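Local coordinates for protein glutathione S-transferase (Rhodospirillum rubrum F11, PDB 4O7H) that probably works as a dimeric glutathione transferase, joining the thiol of reduced glutathione to electrophilic compounds, at residues A43-G48 against T60-W65; T165-L170 against P198-L203; I173-D178 against T205-P210. All coordinates share one frame; numbering follows the deposited sequence.

Contact 1 of 3, residues A43-G48 against T60-W65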
loop_
_atom_site.group_PDB
_atom_site.type_symbol
_atom_site.label_atom_id
_atom_site.label_comp_id
_atom_site.label_asym_id
_atom_site.label_seq_id
_atom_site.Cartn_x
_atom_site.Cartn_y
_atom_site.Cartn_z
ATOM N N ALA A 43 -20.187 -5.703 5.998
ATOM C CA ALA A 43 -20.633 -4.700 6.934
ATOM C C ALA A 43 -19.522 -4.300 7.879
ATOM O O ALA A 43 -19.420 -3.157 8.244
ATOM C CB ALA A 43 -21.856 -5.174 7.740
ATOM N N MET A 44 -18.697 -5.260 8.279
ATOM C CA MET A 44 -17.579 -4.983 9.173
ATOM C C MET A 44 -16.396 -4.288 8.453
ATOM O O MET A 44 -15.790 -3.350 9.002
ATOM C CB MET A 44 -17.104 -6.307 9.770
ATOM C CG MET A 44 -15.874 -6.187 10.620
ATOM S SD MET A 44 -15.359 -7.753 11.322
ATOM C CE MET A 44 -14.952 -8.652 9.886
ATOM N N ASN A 45 -16.106 -4.755 7.238
ATOM C CA ASN A 45 -15.093 -4.187 6.347
ATOM C C ASN A 45 -15.569 -3.995 4.934
ATOM O O ASN A 45 -15.658 -4.919 4.130
ATOM C CB ASN A 45 -13.845 -5.091 6.271
ATOM C CG ASN A 45 -12.818 -4.491 5.348
ATOM O OD1 ASN A 45 -12.951 -3.344 4.988
ATOM N ND2 ASN A 45 -11.775 -5.217 5.012
ATOM N N PRO A 46 -15.970 -2.771 4.610
ATOM C CA PRO A 46 -16.518 -2.537 3.278
ATOM C C PRO A 46 -15.631 -2.830 2.118
ATOM O O PRO A 46 -16.123 -2.987 0.995
ATOM C CB PRO A 46 -16.876 -1.063 3.313
ATOM C CG PRO A 46 -15.943 -0.467 4.267
ATOM C CD PRO A 46 -15.841 -1.525 5.366
ATOM N N GLU A 47 -14.307 -2.914 2.346
ATOM C CA GLU A 47 -13.403 -3.295 1.297
ATOM C C GLU A 47 -13.480 -4.793 0.963
ATOM O O GLU A 47 -13.076 -5.223 -0.110
ATOM C CB GLU A 47 -11.979 -2.872 1.675
ATOM C CG GLU A 47 -11.123 -2.768 0.441
ATOM C CD GLU A 47 -9.635 -2.521 0.670
ATOM O OE1 GLU A 47 -9.177 -2.196 1.806
ATOM O OE2 GLU A 47 -8.936 -2.606 -0.351
ATOM N N GLY A 48 -14.016 -5.588 1.884
ATOM C CA GLY A 48 -14.244 -7.028 1.684
ATOM C C GLY A 48 -12.961 -7.828 1.609
ATOM O O GLY A 48 -12.908 -8.872 0.932
ATOM N N THR A 60 -12.349 -2.523 15.925
ATOM C CA THR A 60 -12.121 -3.220 14.669
ATOM C C THR A 60 -11.145 -2.429 13.805
ATOM O O THR A 60 -11.416 -1.257 13.467
ATOM C CB THR A 60 -13.435 -3.352 13.923
ATOM O OG1 THR A 60 -14.338 -4.119 14.720
ATOM C CG2 THR A 60 -13.257 -4.066 12.624
ATOM N N ILE A 61 -9.993 -3.042 13.505
ATOM C CA ILE A 61 -8.938 -2.417 12.727
ATOM C C ILE A 61 -8.805 -3.178 11.416
ATOM O O ILE A 61 -8.644 -4.411 11.391
ATOM C CB ILE A 61 -7.587 -2.437 13.487
ATOM C CG1 ILE A 61 -7.764 -2.017 14.977
ATOM C CG2 ILE A 61 -6.540 -1.629 12.747
ATOM C CD1 ILE A 61 -8.237 -0.614 15.203
ATOM N N THR A 62 -8.906 -2.429 10.319
ATOM C CA THR A 62 -8.962 -2.997 8.971
ATOM C C THR A 62 -7.745 -2.482 8.177
ATOM O O THR A 62 -7.339 -1.326 8.363
ATOM C CB THR A 62 -10.269 -2.495 8.337
ATOM O OG1 THR A 62 -11.405 -3.014 9.068
ATOM C CG2 THR A 62 -10.343 -2.826 6.955
ATOM N N ASP A 63 -7.207 -3.309 7.297
ATOM C CA ASP A 63 -6.069 -3.050 6.425
ATOM C C ASP A 63 -4.795 -3.495 7.128
ATOM O O ASP A 63 -4.557 -3.156 8.287
ATOM C CB ASP A 63 -5.858 -1.578 5.990
ATOM C CG ASP A 63 -4.578 -1.405 5.205
ATOM O OD1 ASP A 63 -4.504 -1.915 4.079
ATOM O OD2 ASP A 63 -3.659 -0.739 5.697
ATOM N N GLY A 64 -3.984 -4.281 6.424
ATOM C CA GLY A 64 -2.736 -4.794 6.997
ATOM C C GLY A 64 -1.839 -3.702 7.570
ATOM O O GLY A 64 -1.275 -3.851 8.664
ATOM N N TRP A 65 -1.620 -2.626 6.831
ATOM C CA TRP A 65 -0.737 -1.601 7.289
ATOM C C TRP A 65 -1.341 -0.911 8.497
ATOM O O TRP A 65 -0.668 -0.671 9.514
ATOM C CB TRP A 65 -0.413 -0.576 6.205
ATOM C CG TRP A 65 0.464 -1.033 5.108
ATOM C CD1 TRP A 65 1.008 -2.274 4.899
ATOM C CD2 TRP A 65 0.871 -0.225 3.955
ATOM N NE1 TRP A 65 1.746 -2.277 3.694
ATOM C CE2 TRP A 65 1.652 -1.055 3.106
ATOM C CE3 TRP A 65 0.605 1.109 3.551
ATOM C CZ2 TRP A 65 2.232 -0.573 1.921
ATOM C CZ3 TRP A 65 1.167 1.565 2.437
ATOM C CH2 TRP A 65 1.959 0.737 1.598
HETATM O O HOH W 1 -14.214 -1.054 8.644
#
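Thr62 sets its methyl on the side-chain amide of Asn45, CG2 lying over one face of the flat group, 3.3 Å from OD1 of Asn45 and almost as close to its CG and ND2. A looser apolar touch follows along the strand, where CG of Met44 meets CG2 of Thr60 at 3.9 Å. The polar part is local or water-borne. With CG trans to its backbone N (chi1 180°), Asn45 offers OD1 to Glu47 N at 3.0 Å, an Asx turn inside the type I turn Asn45-Gly48; this donor sits above the carbonyl plane, across the amide from the methyl. ND2 of Asn45 is tied to the carbonyl of Glu49. A water 2.8 Å from Met44 O donates to it and reaches OG1 of Thr62 through a weak bond. Without the amide, as with an alanine here, Glu47 N and the Glu49 carbonyl would probably lose these partners and the Thr62 methyl its bed. Glu47 and Asp63 both form salt bridges to Arg100 of the second subunit. Val52 of strand 52-54 touches Met44, Asn45 and Thr60, sharing in the contact where the exit of helix 39-44 meets strand 60-62, outermost in this chain's thioredoxin-like sheet.

Contact 2 of 3, residues T165-L170 against P198-L203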
loop_
_atom_site.group_PDB
_atom_site.type_symbol
_atom_site.label_atom_id
_atom_site.label_comp_id
_atom_site.label_asym_id
_atom_site.label_seq_id
_atom_site.Cartn_x
_atom_site.Cartn_y
_atom_site.Cartn_z
ATOM N N THR A 165 7.143 -9.006 6.210
ATOM C CA THR A 165 6.426 -8.783 4.954
ATOM C C THR A 165 7.070 -9.610 3.814
ATOM O O THR A 165 6.388 -10.364 3.127
ATOM C CB THR A 165 6.386 -7.279 4.606
ATOM O OG1 THR A 165 5.814 -6.541 5.714
ATOM C CG2 THR A 165 5.554 -7.058 3.334
ATOM N N ALA A 166 8.385 -9.476 3.658
ATOM C CA ALA A 166 9.097 -10.179 2.604
ATOM C C ALA A 166 8.934 -11.725 2.751
ATOM O O ALA A 166 8.639 -12.441 1.757
ATOM C CB ALA A 166 10.583 -9.811 2.615
ATOM N N ALA A 167 9.053 -12.229 3.977
ATOM C CA ALA A 167 9.001 -13.661 4.234
ATOM C C ALA A 167 7.574 -14.153 4.012
ATOM O O ALA A 167 7.374 -15.289 3.553
ATOM C CB ALA A 167 9.481 -13.973 5.652
ATOM N N CYS A 168 6.570 -13.330 4.336
ATOM C CA CYS A 168 5.169 -13.771 4.195
ATOM C C CYS A 168 4.825 -13.869 2.705
ATOM O O CYS A 168 4.172 -14.831 2.264
ATOM C CB CYS A 168 4.210 -12.904 4.960
ATOM S SG CYS A 168 4.260 -13.234 6.723
ATOM N N HIS A 169 5.278 -12.901 1.906
ATOM C CA HIS A 169 5.086 -12.992 0.452
ATOM C C HIS A 169 5.790 -14.238 -0.080
ATOM O O HIS A 169 5.199 -15.024 -0.797
ATOM C CB HIS A 169 5.621 -11.737 -0.191
ATOM C CG HIS A 169 4.597 -10.657 -0.274
ATOM N ND1 HIS A 169 4.429 -9.660 0.667
ATOM C CD2 HIS A 169 3.649 -10.448 -1.205
ATOM C CE1 HIS A 169 3.463 -8.844 0.260
ATOM N NE2 HIS A 169 2.942 -9.355 -0.832
ATOM N N LEU A 170 7.054 -14.422 0.307
ATOM C CA LEU A 170 7.841 -15.544 -0.190
ATOM C C LEU A 170 7.252 -16.857 0.239
ATOM O O LEU A 170 7.362 -17.855 -0.499
ATOM C CB LEU A 170 9.302 -15.437 0.191
ATOM C CG LEU A 170 10.081 -14.468 -0.713
ATOM C CD1 LEU A 170 11.403 -14.089 -0.099
ATOM C CD2 LEU A 170 10.353 -15.135 -2.060
ATOM N N PRO A 198 9.127 -19.222 16.041
ATOM C CA PRO A 198 7.840 -19.759 16.450
ATOM C C PRO A 198 6.665 -19.012 15.837
ATOM O O PRO A 198 5.632 -19.603 15.568
ATOM C CB PRO A 198 7.879 -19.671 17.984
ATOM C CG PRO A 198 9.304 -19.571 18.334
ATOM C CD PRO A 198 10.097 -19.055 17.159
ATOM N N SER A 199 6.856 -17.711 15.555
ATOM C CA SER A 199 5.768 -16.886 14.983
ATOM C C SER A 199 5.401 -17.378 13.607
ATOM O O SER A 199 4.294 -17.144 13.132
ATOM C CB SER A 199 6.203 -15.442 14.876
ATOM O OG SER A 199 7.379 -15.362 14.098
ATOM N N PHE A 200 6.325 -18.060 12.948
ATOM C CA PHE A 200 6.052 -18.542 11.582
ATOM C C PHE A 200 5.354 -19.901 11.520
ATOM O O PHE A 200 4.904 -20.340 10.453
ATOM C CB PHE A 200 7.352 -18.630 10.773
ATOM C CG PHE A 200 7.241 -18.079 9.357
ATOM C CD1 PHE A 200 7.189 -16.711 9.136
ATOM C CD2 PHE A 200 7.209 -18.942 8.266
ATOM C CE1 PHE A 200 7.097 -16.219 7.851
ATOM C CE2 PHE A 200 7.107 -18.451 6.959
ATOM C CZ PHE A 200 7.079 -17.086 6.764
ATOM N N ARG A 201 5.337 -20.618 12.629
ATOM C CA ARG A 201 4.952 -22.033 12.628
ATOM C C ARG A 201 3.565 -22.289 12.009
ATOM O O ARG A 201 3.439 -23.203 11.194
ATOM C CB ARG A 201 5.042 -22.638 14.029
ATOM C CG ARG A 201 4.827 -24.153 13.975
ATOM C CD ARG A 201 4.820 -24.808 15.350
ATOM N NE ARG A 201 6.131 -25.370 15.661
ATOM C CZ ARG A 201 7.104 -24.752 16.339
ATOM N NH1 ARG A 201 6.939 -23.521 16.838
ATOM N NH2 ARG A 201 8.261 -25.386 16.531
ATOM N N PRO A 202 2.512 -21.520 12.334
ATOM C CA PRO A 202 1.221 -21.812 11.704
ATOM C C PRO A 202 1.221 -21.686 10.174
ATOM O O PRO A 202 0.539 -22.392 9.465
ATOM C CB PRO A 202 0.265 -20.735 12.299
ATOM C CG PRO A 202 0.910 -20.292 13.518
ATOM C CD PRO A 202 2.400 -20.424 13.314
ATOM N N LEU A 203 2.032 -20.772 9.649
ATOM C CA LEU A 203 2.121 -20.644 8.197
ATOM C C LEU A 203 2.710 -21.889 7.563
ATOM O O LEU A 203 2.402 -22.216 6.419
ATOM C CB LEU A 203 3.022 -19.461 7.794
ATOM C CG LEU A 203 2.429 -18.073 7.906
ATOM C CD1 LEU A 203 1.950 -17.768 9.298
ATOM C CD2 LEU A 203 3.477 -17.057 7.444
#
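Phe200 presents the rim of its ring to helix 161-175: CZ comes within 3.7 Å of Ala167 O, close to the ring plane, and CE1 is 3.9 Å from the Ala167 methyl, CB. The small alanine lets the ring approach the helix backbone this closely. Beside it Cys168 turns SG away from its own carbonyl carbon (chi1 -76°), bringing the sulfur 4.0 Å from CD2 of Leu203. That same CD2 rests on one face of the Phe200 ring, toward its rim, so the leucine methyl touches both ring and thiol. The sulfur-aromatic contact of Cys168 with Phe200 is oblique and rather long, SG to ring centroid 5.4 Å. All four residues are buried, and what holds them is van der Waals contact of ring, methyls and sulfur. The other side of the 198-203 segment is looser: Pro198 and Arg201 face solvent, remote from the helix. The far side of 165-170 is also interior, but polar; His169 ND1 bonds to Thr165 O at 3.2 Å, nearly in its ring plane, and that carbonyl also accepts the His169 backbone N-H. Val194 of helix 185-195 touches both Ala167 and Phe200, Ser199 leans on helix 11-22 of the thioredoxin-like domain, and helix 85-119 meets Thr165 and His169, leaving helix 161-175 in the middle of the all-helical C-terminal domain.

Contact 3 of 3, residues I173-D178 against T205-P210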
loop_
_atom_site.group_PDB
_atom_site.type_symbol
_atom_site.label_atom_id
_atom_site.label_comp_id
_atom_site.label_asym_id
_atom_site.label_seq_id
_atom_site.Cartn_x
_atom_site.Cartn_y
_atom_site.Cartn_z
ATOM N N ILE A 173 4.803 -17.821 -2.376
ATOM C CA ILE A 173 5.512 -18.280 -3.579
ATOM C C ILE A 173 6.052 -19.678 -3.328
ATOM O O ILE A 173 5.981 -20.538 -4.206
ATOM C CB ILE A 173 6.654 -17.338 -4.017
ATOM C CG1 ILE A 173 6.183 -15.852 -4.050
ATOM C CG2 ILE A 173 7.175 -17.736 -5.390
ATOM C CD1 ILE A 173 4.794 -15.635 -4.634
ATOM N N ASP A 174 6.478 -19.931 -2.112
ATOM C CA ASP A 174 7.047 -21.235 -1.765
ATOM C C ASP A 174 5.947 -22.276 -1.674
ATOM O O ASP A 174 6.147 -23.413 -2.120
ATOM C CB ASP A 174 7.831 -21.133 -0.467
ATOM C CG ASP A 174 8.849 -22.225 -0.277
ATOM O OD1 ASP A 174 9.523 -22.568 -1.229
ATOM O OD2 ASP A 174 9.040 -22.678 0.899
ATOM N N TYR A 175 4.786 -21.921 -1.142
ATOM C CA TYR A 175 3.637 -22.825 -1.137
ATOM C C TYR A 175 3.276 -23.299 -2.570
ATOM O O TYR A 175 2.905 -24.482 -2.771
ATOM C CB TYR A 175 2.452 -22.136 -0.439
ATOM C CG TYR A 175 1.377 -23.088 -0.017
ATOM C CD1 TYR A 175 0.522 -23.644 -0.942
ATOM C CD2 TYR A 175 1.243 -23.433 1.315
ATOM C CE1 TYR A 175 -0.466 -24.536 -0.526
ATOM C CE2 TYR A 175 0.270 -24.329 1.744
ATOM C CZ TYR A 175 -0.571 -24.880 0.789
ATOM O OH TYR A 175 -1.555 -25.767 1.200
ATOM N N ALA A 176 3.435 -22.409 -3.552
ATOM C CA ALA A 176 3.218 -22.706 -4.954
ATOM C C ALA A 176 4.376 -23.434 -5.615
ATOM O O ALA A 176 4.257 -23.853 -6.771
ATOM C CB ALA A 176 2.912 -21.421 -5.724
ATOM N N GLY A 177 5.495 -23.541 -4.910
ATOM C CA GLY A 177 6.683 -24.248 -5.411
ATOM C C GLY A 177 7.523 -23.460 -6.405
ATOM O O GLY A 177 8.343 -24.033 -7.128
ATOM N N ASP A 178 7.426 -22.139 -6.420
ATOM C CA ASP A 178 8.049 -21.337 -7.438
ATOM C C ASP A 178 9.248 -20.471 -7.000
ATOM O O ASP A 178 9.640 -19.567 -7.749
ATOM C CB ASP A 178 6.964 -20.448 -8.092
ATOM C CG ASP A 178 6.041 -21.241 -9.010
ATOM O OD1 ASP A 178 6.584 -22.082 -9.759
ATOM O OD2 ASP A 178 4.799 -21.061 -8.936
ATOM N N THR A 205 2.505 -25.067 8.976
ATOM C CA THR A 205 1.727 -26.301 9.242
ATOM C C THR A 205 0.336 -26.330 8.649
ATOM O O THR A 205 -0.223 -27.391 8.379
ATOM C CB THR A 205 1.658 -26.577 10.747
ATOM O OG1 THR A 205 0.995 -25.519 11.422
ATOM C CG2 THR A 205 3.053 -26.684 11.338
ATOM N N GLU A 206 -0.262 -25.165 8.458
ATOM C CA GLU A 206 -1.615 -25.111 7.916
ATOM C C GLU A 206 -1.584 -25.288 6.387
ATOM O O GLU A 206 -0.580 -25.036 5.717
ATOM C CB GLU A 206 -2.298 -23.784 8.370
ATOM C CG GLU A 206 -2.467 -23.688 9.870
ATOM C CD GLU A 206 -3.086 -22.358 10.345
ATOM O OE1 GLU A 206 -3.573 -21.606 9.466
ATOM O OE2 GLU A 206 -3.079 -22.149 11.571
ATOM N N THR A 207 -2.686 -25.772 5.831
ATOM C CA THR A 207 -2.796 -25.973 4.404
ATOM C C THR A 207 -4.013 -25.234 3.864
ATOM O O THR A 207 -4.909 -24.858 4.598
ATOM C CB THR A 207 -2.956 -27.454 4.061
ATOM O OG1 THR A 207 -4.078 -27.971 4.780
ATOM C CG2 THR A 207 -1.690 -28.256 4.423
ATOM N N ILE A 208 -3.998 -25.025 2.562
ATOM C CA ILE A 208 -5.082 -24.421 1.872
ATOM C C ILE A 208 -5.557 -25.483 0.864
ATOM O O ILE A 208 -4.908 -25.739 -0.147
ATOM C CB ILE A 208 -4.610 -23.140 1.175
ATOM C CG1 ILE A 208 -4.096 -22.147 2.227
ATOM C CG2 ILE A 208 -5.746 -22.537 0.380
ATOM C CD1 ILE A 208 -2.709 -21.660 1.952
ATOM N N SER A 209 -6.704 -26.083 1.162
ATOM C CA SER A 209 -7.287 -27.096 0.288
ATOM C C SER A 209 -7.632 -26.489 -1.072
ATOM O O SER A 209 -8.124 -25.361 -1.148
ATOM C CB SER A 209 -8.531 -27.664 0.959
ATOM O OG SER A 209 -9.175 -28.580 0.087
ATOM N N PRO A 210 -7.389 -27.224 -2.163
ATOM C CA PRO A 210 -6.892 -28.585 -2.274
ATOM C C PRO A 210 -5.418 -28.637 -2.682
ATOM O O PRO A 210 -4.980 -29.594 -3.345
ATOM C CB PRO A 210 -7.729 -29.123 -3.438
ATOM C CG PRO A 210 -7.771 -27.964 -4.373
ATOM C CD PRO A 210 -7.866 -26.739 -3.470
#
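The Tyr175 ring carries the terminal methyl of Ile208 on one face and backbone of the 205-210 loop at its edge. CD1 of Ile208 stands 4.2 Å from the centroid of the Tyr175 ring, only 19° off the normal, a CH-pi contact shifted a little toward CE2 and CZ. Near the ring plane lie CA of Thr207, 3.4 Å from Tyr175 OH, and, farther off, the Glu206 carbonyl oxygen, 4.1 Å from CE2 of Tyr175. Tyr217 adds an edge-to-face ring contact. Tyr175 reaches the loop because its CG is trans to the backbone N (chi1 -163°), which sends the ring out from the last turn of helix 161-175. Its hydroxyl then receives the Ile208 backbone N-H, Ile208 N to Tyr175 OH 2.9 Å, in an almost straight bond of 174°. OH is also bonded to the carbonyl of Ile211, farther along the same tail. Beyond the tyrosine the helix closes in a Schellman motif at Gly177, with Asp178 N bonded to Ile173 O. Glu206 points its carboxylate elsewhere, to a salt bridge with Arg17. One buried phenol thus serves as acceptor for one backbone group and, since a carbonyl has no proton to give, as donor to another; this fixes the ring's outer end and ties an irregular tail to the helix by backbone atoms as well as by side-chain contact.

Contact 2 is the core of the set, its centre about 6 Å from the centre of the chain and wholly buried; contacts 1 and 3 lie farther out and are partly buried. Contacts 2 and 3 share helix 161-175 and adjoin in sequence, their segments alternating along the chain, so one helix is gripped first by the 198-203 segment and then by the loop that follows helix 201-205. Contact 1 belongs to the N-terminal thioredoxin-like domain, its centre about 21 and 25 Å from the other two centres, and alone among them has the second subunit within reach. Chemistry follows place: apolar in contact 2, a direct side-chain to backbone hydrogen bond in contact 3, methyl-on-amide packing with a weak water link in contact 1.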